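PDB 6ACS: ditrans,polycis-undecaprenyl-diphosphate synthase ((2E,6E)-farnesyl-diphosphate specific), which probably catalyses the sequential condensation of eight isopentenyl diphosphates with farnesyl diphosphate to make undecaprenyl diphosphate, the precursor of the bacterial cell-wall carrier lipid. Local coordinates for residues L9-D18 with T52-F62; V41-C49 with W213-D222. All coordinates share one frame; numbering follows the deposited sequence. Where two conformers were deposited one is given.

Interaction 1 of 2, residues L9-D18 with T52-F62; sequences LPQHVAIIMD and TGVRALTVFAF
The His12 ring is laid against the neighbouring strand: the methyl CB of Ala56 sits over one face, 3.6 Å from the His12 ring centroid, and Thr58 meets the ring at its edge. There His12 NE2 and Thr58 OG1 share a short hydrogen bond of 2.7 Å. With CG anti to the backbone N (chi1 -174°), the His12 ring lies alongside residues 56-58, and ND1 bonds Pro179 O, so both ring nitrogens are engaged and the ring's rotation is fixed. On the same face of the sheet, Ile16 CG1 comes to the edge of the Phe60 ring, 4.3 Å from CD2, while Phe196 stacks on Phe60.

The other face is greasy. Leu57 CD1 lies 3.9 Å from both Val13 CG1 and Ile15 CD1, beneath helix 42-52. Met17, bent at chi3 (-69°), curls its CE across to Val59 CG2 at 3.9 Å and to Ala61.

Six regular backbone bonds join residues 13-17 to 56-62. Before them Gln11 O takes Arg55 N at 2.9 Å and, weakly, Ala56 N. At the far end Asp18 CG approaches CD2 of the poorly ordered Phe62 ring to 3.5 Å, while Asp18 OD2 makes a salt bridge with Arg186 and OD1 bonds Asn20 N.

These are adjacent parallel strands of a six-stranded sheet, joined by helix 42-52 as a beta-alpha-beta crossover. Asp18, just past the C-terminal end of its strand, is a predicted active-site and magnesium-binding residue of the cis-prenyltransferase fold.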
# COMPACT_ATOMS: atom_id res chain seq x y z
N LEU B 9 20.87 3.58 -3.16
CA LEU B 9 20.24 4.66 -2.41
C LEU B 9 18.79 4.82 -2.85
O LEU B 9 18.49 4.71 -4.04
CB LEU B 9 20.98 5.97 -2.62
CG LEU B 9 22.27 6.08 -1.80
CD1 LEU B 9 23.17 7.16 -2.37
CD2 LEU B 9 21.90 6.41 -0.35
N PRO B 10 17.86 5.08 -1.93
CA PRO B 10 16.48 5.33 -2.35
C PRO B 10 16.35 6.68 -3.03
O PRO B 10 17.05 7.65 -2.69
CB PRO B 10 15.69 5.30 -1.04
CG PRO B 10 16.68 5.71 0.00
CD PRO B 10 18.05 5.20 -0.48
N GLN B 11 15.43 6.76 -4.01
CA GLN B 11 15.11 8.05 -4.62
C GLN B 11 14.12 8.84 -3.78
O GLN B 11 14.10 10.08 -3.82
CB GLN B 11 14.51 7.86 -6.01
CG GLN B 11 15.22 6.84 -6.88
CD GLN B 11 15.58 7.39 -8.25
OE1 GLN B 11 16.47 6.86 -8.92
NE2 GLN B 11 14.91 8.45 -8.67
N HIS B 12 13.26 8.14 -3.06
CA HIS B 12 12.18 8.76 -2.31
C HIS B 12 11.98 7.97 -1.02
O HIS B 12 11.69 6.76 -1.04
CB HIS B 12 10.91 8.81 -3.17
CG HIS B 12 9.76 9.57 -2.57
ND1 HIS B 12 8.62 9.83 -3.29
CD2 HIS B 12 9.57 10.10 -1.34
CE1 HIS B 12 7.76 10.50 -2.52
NE2 HIS B 12 8.31 10.66 -1.33
N VAL B 13 12.21 8.66 0.09
CA VAL B 13 12.04 8.10 1.43
C VAL B 13 10.80 8.71 2.04
O VAL B 13 10.58 9.93 1.96
CB VAL B 13 13.26 8.40 2.32
CG1 VAL B 13 13.00 7.88 3.74
CG2 VAL B 13 14.49 7.77 1.72
N ALA B 14 9.98 7.88 2.68
CA ALA B 14 8.82 8.34 3.42
C ALA B 14 8.96 7.90 4.86
O ALA B 14 9.48 6.82 5.12
CB ALA B 14 7.52 7.79 2.83
N ILE B 15 8.49 8.73 5.80
CA ILE B 15 8.61 8.41 7.22
C ILE B 15 7.29 8.65 7.94
O ILE B 15 6.72 9.75 7.86
CB ILE B 15 9.72 9.24 7.91
CG1 ILE B 15 11.03 9.11 7.14
CG2 ILE B 15 9.90 8.76 9.35
CD1 ILE B 15 12.19 9.90 7.79
N ILE B 16 6.83 7.64 8.66
CA ILE B 16 5.74 7.77 9.63
C ILE B 16 6.40 8.00 10.97
O ILE B 16 7.02 7.09 11.53
CB ILE B 16 4.85 6.53 9.65
CG1 ILE B 16 4.22 6.33 8.27
CG2 ILE B 16 3.78 6.65 10.72
CD1 ILE B 16 3.44 5.02 8.21
N MET B 17 6.29 9.23 11.47
CA MET B 17 6.93 9.67 12.70
C MET B 17 5.96 9.36 13.83
O MET B 17 4.98 10.07 14.03
CB MET B 17 7.25 11.16 12.61
CG MET B 17 8.06 11.55 11.37
SD MET B 17 8.32 13.35 11.21
CE MET B 17 6.67 13.93 10.85
N ASP B 18 6.25 8.30 14.59
CA ASP B 18 5.34 7.84 15.63
C ASP B 18 6.13 7.62 16.91
O ASP B 18 7.20 7.02 16.89
CB ASP B 18 4.63 6.55 15.18
CG ASP B 18 3.58 6.08 16.17
OD1 ASP B 18 3.14 6.88 17.03
OD2 ASP B 18 3.19 4.89 16.07
N THR B 52 23.16 12.69 0.47
CA THR B 52 23.24 11.41 -0.23
C THR B 52 22.54 11.41 -1.58
O THR B 52 22.54 10.38 -2.26
CB THR B 52 22.71 10.28 0.66
OG1 THR B 52 21.37 10.58 1.08
CG2 THR B 52 23.59 10.15 1.89
N GLY B 53 21.86 12.48 -1.94
CA GLY B 53 21.26 12.53 -3.25
C GLY B 53 19.84 12.01 -3.31
O GLY B 53 19.33 11.80 -4.42
N VAL B 54 19.19 11.79 -2.17
CA VAL B 54 17.78 11.43 -2.17
C VAL B 54 16.98 12.55 -2.81
O VAL B 54 17.19 13.73 -2.50
CB VAL B 54 17.31 11.17 -0.73
CG1 VAL B 54 15.79 10.90 -0.68
CG2 VAL B 54 18.07 10.03 -0.10
N ARG B 55 16.08 12.21 -3.73
CA ARG B 55 15.35 13.23 -4.46
C ARG B 55 14.11 13.74 -3.73
O ARG B 55 13.66 14.86 -3.99
CB ARG B 55 14.92 12.71 -5.83
CG ARG B 55 16.10 12.38 -6.73
CD ARG B 55 15.64 11.99 -8.12
NE ARG B 55 16.70 12.17 -9.10
CZ ARG B 55 16.96 13.32 -9.73
NH1 ARG B 55 16.23 14.40 -9.48
NH2 ARG B 55 17.95 13.38 -10.62
N ALA B 56 13.53 12.93 -2.84
CA ALA B 56 12.30 13.30 -2.17
C ALA B 56 12.24 12.65 -0.80
O ALA B 56 12.60 11.48 -0.64
CB ALA B 56 11.07 12.88 -2.98
N LEU B 57 11.79 13.42 0.18
CA LEU B 57 11.54 12.94 1.54
C LEU B 57 10.15 13.41 1.93
O LEU B 57 9.87 14.61 1.87
CB LEU B 57 12.58 13.49 2.52
CG LEU B 57 12.31 13.23 4.00
CD1 LEU B 57 12.35 11.72 4.29
CD2 LEU B 57 13.32 14.00 4.83
N THR B 58 9.28 12.48 2.31
CA THR B 58 7.89 12.79 2.64
C THR B 58 7.58 12.27 4.04
O THR B 58 7.80 11.09 4.33
CB THR B 58 6.94 12.14 1.61
OG1 THR B 58 7.28 12.61 0.29
CG2 THR B 58 5.47 12.46 1.93
N VAL B 59 7.06 13.14 4.92
CA VAL B 59 6.92 12.78 6.33
C VAL B 59 5.48 13.01 6.81
O VAL B 59 4.77 13.90 6.33
CB VAL B 59 7.92 13.55 7.22
CG1 VAL B 59 9.34 13.31 6.71
CG2 VAL B 59 7.59 15.01 7.26
N PHE B 60 5.09 12.19 7.78
CA PHE B 60 3.72 12.07 8.30
C PHE B 60 3.79 12.00 9.82
O PHE B 60 4.33 11.03 10.36
CB PHE B 60 3.10 10.78 7.77
CG PHE B 60 1.65 10.58 8.12
CD1 PHE B 60 0.79 11.66 8.26
CD2 PHE B 60 1.15 9.30 8.31
CE1 PHE B 60 -0.55 11.45 8.56
CE2 PHE B 60 -0.19 9.08 8.61
CZ PHE B 60 -1.04 10.16 8.73
N ALA B 61 3.25 12.99 10.51
CA ALA B 61 3.24 12.93 11.98
C ALA B 61 2.06 12.08 12.45
O ALA B 61 0.92 12.55 12.49
CB ALA B 61 3.19 14.33 12.57
N PHE B 62 2.32 10.82 12.77
CA PHE B 62 1.25 9.91 13.16
C PHE B 62 0.76 10.23 14.57
O PHE B 62 1.50 10.77 15.40
CB PHE B 62 1.72 8.46 13.10
CG PHE B 62 0.63 7.46 13.38
CD1 PHE B 62 -0.30 7.14 12.40
CD2 PHE B 62 0.52 6.86 14.62
CE1 PHE B 62 -1.31 6.23 12.65
CE2 PHE B 62 -0.49 5.95 14.88
CZ PHE B 62 -1.41 5.63 13.89
O HOH W 1 3.35 10.08 17.85

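Interaction 2 of 2, residues V41-C49 with W213-D222; sequences VLDPIVEHC and WPEFTVEEFD
A single water ties Val41 to Phe216, donating to Val41 O at 2.6 Å and to Phe216 O at 3.0 Å. Beside that bridge two helices pack as neighbours in one layer of this alpha/beta fold, on the parallel sheet: the axes of segments 42-49 and 218-222 approach to 9.7 Å and cross at -40°, with Ile45 and Phe221 both touching strand 12-17. The second helix is N-capped by Thr217, whose OG1 accepts from Glu220 N.

Val41 fills the corner ahead of the helices. Its CG1, anti to the backbone N (chi1 176°), rests over one face of the Trp213 indole, 3.6 Å from CZ2, while Leu42 CD1 comes to the indole edge. Pro44 and His48 CB pack on Val218.

Ile45 was modelled in two conformations; in the one described, CG2 stands over the centre of the Phe221 ring, and the close approach of CD1 to Phe221 CB is less certain. Nearly perpendicular to that ring, at 85°, the His48 imidazole meets it rim to rim. Asp222 OD1 lies over the imidazole face, 2.9 Å from His48 NE2 but too badly angled for a hydrogen bond. Oblique to the Phe221 ring, in a sulfur-aromatic contact, Cys49 SG stops 3.6 Å from Phe221 CZ.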
# COMPACT_ATOMS: atom_id res chain seq x y z
N VAL B 41 14.34 16.54 15.56
CA VAL B 41 14.72 15.20 15.10
C VAL B 41 14.86 15.15 13.59
O VAL B 41 15.71 14.44 13.05
CB VAL B 41 13.70 14.16 15.61
CG1 VAL B 41 14.02 12.77 15.07
CG2 VAL B 41 13.69 14.12 17.13
N LEU B 42 14.00 15.89 12.88
CA LEU B 42 13.92 15.77 11.42
C LEU B 42 15.11 16.42 10.71
O LEU B 42 15.52 15.94 9.65
CB LEU B 42 12.60 16.34 10.92
CG LEU B 42 12.23 16.15 9.44
CD1 LEU B 42 12.26 14.67 9.10
CD2 LEU B 42 10.84 16.71 9.16
N ASP B 43 15.67 17.50 11.27
CA ASP B 43 16.69 18.26 10.54
C ASP B 43 17.91 17.44 10.14
O ASP B 43 18.35 17.56 8.98
CB ASP B 43 17.12 19.48 11.37
CG ASP B 43 16.06 20.56 11.40
OD1 ASP B 43 15.13 20.52 10.57
OD2 ASP B 43 16.17 21.45 12.27
N PRO B 44 18.53 16.63 11.02
CA PRO B 44 19.68 15.82 10.56
C PRO B 44 19.30 14.83 9.49
O PRO B 44 20.14 14.51 8.63
CB PRO B 44 20.13 15.10 11.84
CG PRO B 44 19.52 15.85 12.97
CD PRO B 44 18.27 16.45 12.45
N ILE B 45 18.06 14.34 9.52
CA ILE B 45 17.57 13.39 8.52
C ILE B 45 17.47 14.07 7.16
O ILE B 45 17.91 13.54 6.14
CB ILE B 45 16.21 12.82 8.96
CG1 ILE B 45 16.31 12.17 10.34
CG2 ILE B 45 15.62 11.89 7.88
CD1 ILE B 45 17.31 11.12 10.45
N VAL B 46 16.86 15.26 7.15
CA VAL B 46 16.76 16.04 5.93
C VAL B 46 18.15 16.30 5.35
O VAL B 46 18.38 16.15 4.14
CB VAL B 46 16.02 17.36 6.21
CG1 VAL B 46 16.11 18.27 5.01
CG2 VAL B 46 14.57 17.09 6.61
N GLU B 47 19.09 16.71 6.21
CA GLU B 47 20.44 17.00 5.73
C GLU B 47 21.13 15.75 5.19
O GLU B 47 21.87 15.82 4.20
CB GLU B 47 21.27 17.65 6.84
CG GLU B 47 20.66 19.00 7.26
CD GLU B 47 21.28 19.62 8.50
OE1 GLU B 47 22.47 19.35 8.77
OE2 GLU B 47 20.58 20.39 9.19
N HIS B 48 20.89 14.59 5.81
CA HIS B 48 21.50 13.37 5.27
C HIS B 48 20.91 13.04 3.90
O HIS B 48 21.63 12.60 2.99
CB HIS B 48 21.32 12.20 6.24
CG HIS B 48 22.12 11.00 5.87
ND1 HIS B 48 23.50 10.97 5.93
CD2 HIS B 48 21.75 9.78 5.40
CE1 HIS B 48 23.94 9.79 5.55
NE2 HIS B 48 22.90 9.05 5.21
N CYS B 49 19.60 13.24 3.74
CA CYS B 49 18.99 12.98 2.44
C CYS B 49 19.61 13.87 1.37
O CYS B 49 19.91 13.41 0.26
CB CYS B 49 17.47 13.19 2.51
SG CYS B 49 16.63 11.87 3.43
N TRP B 213 9.87 8.02 17.79
CA TRP B 213 10.35 9.11 16.95
C TRP B 213 11.23 10.13 17.67
O TRP B 213 12.27 10.51 17.10
CB TRP B 213 9.18 9.84 16.27
CG TRP B 213 9.66 10.99 15.41
CD1 TRP B 213 9.51 12.33 15.65
CD2 TRP B 213 10.42 10.89 14.20
NE1 TRP B 213 10.11 13.06 14.66
CE2 TRP B 213 10.68 12.20 13.76
CE3 TRP B 213 10.90 9.82 13.45
CZ2 TRP B 213 11.39 12.47 12.60
CZ3 TRP B 213 11.61 10.09 12.29
CH2 TRP B 213 11.84 11.40 11.88
N PRO B 214 10.90 10.62 18.87
CA PRO B 214 11.79 11.61 19.52
C PRO B 214 13.20 11.10 19.74
O PRO B 214 14.12 11.91 19.89
CB PRO B 214 11.08 11.93 20.84
CG PRO B 214 9.67 11.58 20.61
CD PRO B 214 9.67 10.42 19.67
N GLU B 215 13.39 9.79 19.78
CA GLU B 215 14.70 9.20 19.97
C GLU B 215 15.31 8.70 18.67
O GLU B 215 16.36 8.06 18.70
CB GLU B 215 14.61 8.06 20.98
CG GLU B 215 14.51 8.53 22.41
CD GLU B 215 13.80 7.54 23.30
OE1 GLU B 215 12.96 6.78 22.77
OE2 GLU B 215 14.08 7.50 24.52
N PHE B 216 14.66 8.96 17.53
CA PHE B 216 15.20 8.49 16.26
C PHE B 216 16.40 9.34 15.89
O PHE B 216 16.35 10.57 15.97
CB PHE B 216 14.12 8.56 15.18
CG PHE B 216 14.45 7.81 13.92
CD1 PHE B 216 14.53 6.42 13.92
CD2 PHE B 216 14.68 8.48 12.72
CE1 PHE B 216 14.84 5.72 12.76
CE2 PHE B 216 14.98 7.79 11.55
CZ PHE B 216 15.06 6.40 11.57
N THR B 217 17.51 8.70 15.52
CA THR B 217 18.77 9.39 15.29
C THR B 217 19.17 9.25 13.83
O THR B 217 18.70 8.35 13.12
CB THR B 217 19.90 8.85 16.18
OG1 THR B 217 20.09 7.46 15.91
CG2 THR B 217 19.55 9.04 17.66
N VAL B 218 20.04 10.15 13.39
CA VAL B 218 20.60 10.02 12.04
C VAL B 218 21.42 8.74 11.93
O VAL B 218 21.53 8.16 10.85
CB VAL B 218 21.40 11.28 11.64
CG1 VAL B 218 22.72 11.38 12.38
CG2 VAL B 218 21.62 11.30 10.12
N GLU B 219 22.02 8.28 13.04
CA GLU B 219 22.70 6.98 13.00
C GLU B 219 21.72 5.86 12.68
O GLU B 219 22.03 4.95 11.89
CB GLU B 219 23.40 6.71 14.33
CG GLU B 219 24.65 7.58 14.58
CD GLU B 219 24.32 8.97 15.10
OE1 GLU B 219 23.17 9.20 15.54
OE2 GLU B 219 25.23 9.83 15.07
N GLU B 220 20.53 5.88 13.27
CA GLU B 220 19.58 4.83 12.93
C GLU B 220 19.04 5.01 11.53
O GLU B 220 18.75 4.02 10.84
CB GLU B 220 18.41 4.75 13.93
CG GLU B 220 17.53 3.53 13.59
CD GLU B 220 16.51 3.15 14.66
OE1 GLU B 220 15.81 2.14 14.46
OE2 GLU B 220 16.43 3.83 15.69
N PHE B 221 18.89 6.26 11.08
CA PHE B 221 18.52 6.49 9.68
C PHE B 221 19.57 5.92 8.73
O PHE B 221 19.22 5.31 7.71
CB PHE B 221 18.31 7.99 9.46
CG PHE B 221 17.82 8.34 8.08
CD1 PHE B 221 16.54 7.96 7.69
CD2 PHE B 221 18.59 9.09 7.22
CE1 PHE B 221 16.06 8.29 6.41
CE2 PHE B 221 18.12 9.44 5.95
CZ PHE B 221 16.85 9.03 5.55
N ASP B 222 20.86 6.11 9.05
CA ASP B 222 21.93 5.53 8.24
C ASP B 222 21.81 4.01 8.21
O ASP B 222 22.02 3.37 7.17
CB ASP B 222 23.31 5.89 8.80
CG ASP B 222 23.63 7.38 8.72
OD1 ASP B 222 23.00 8.12 7.94
OD2 ASP B 222 24.54 7.80 9.48
O HOH W 2 17.35 12.64 14.00

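From the N terminus the chain lays down strand 12-17, passes a segment, 21-38, that is not modelled, forms helix 42-52 and returns as strand 56-61, where interaction 1 closes the short crossover. Interaction 2 closes a far longer excursion: from 41-49 the chain lays down the other five strands of the sheet before 213-222 comes back beside that helix. Because 41-49 lies between the two strands in sequence and 213-222 beyond both, the loops cross rather than nest. The contacts touch directly: Asp18 O probably bonds Trp213 N, and Trp213 packs on Met17 and Ile15; Val54 N probably bonds Cys49 O. Together they tie the sheet centre to two covering helices close to the predicted active site.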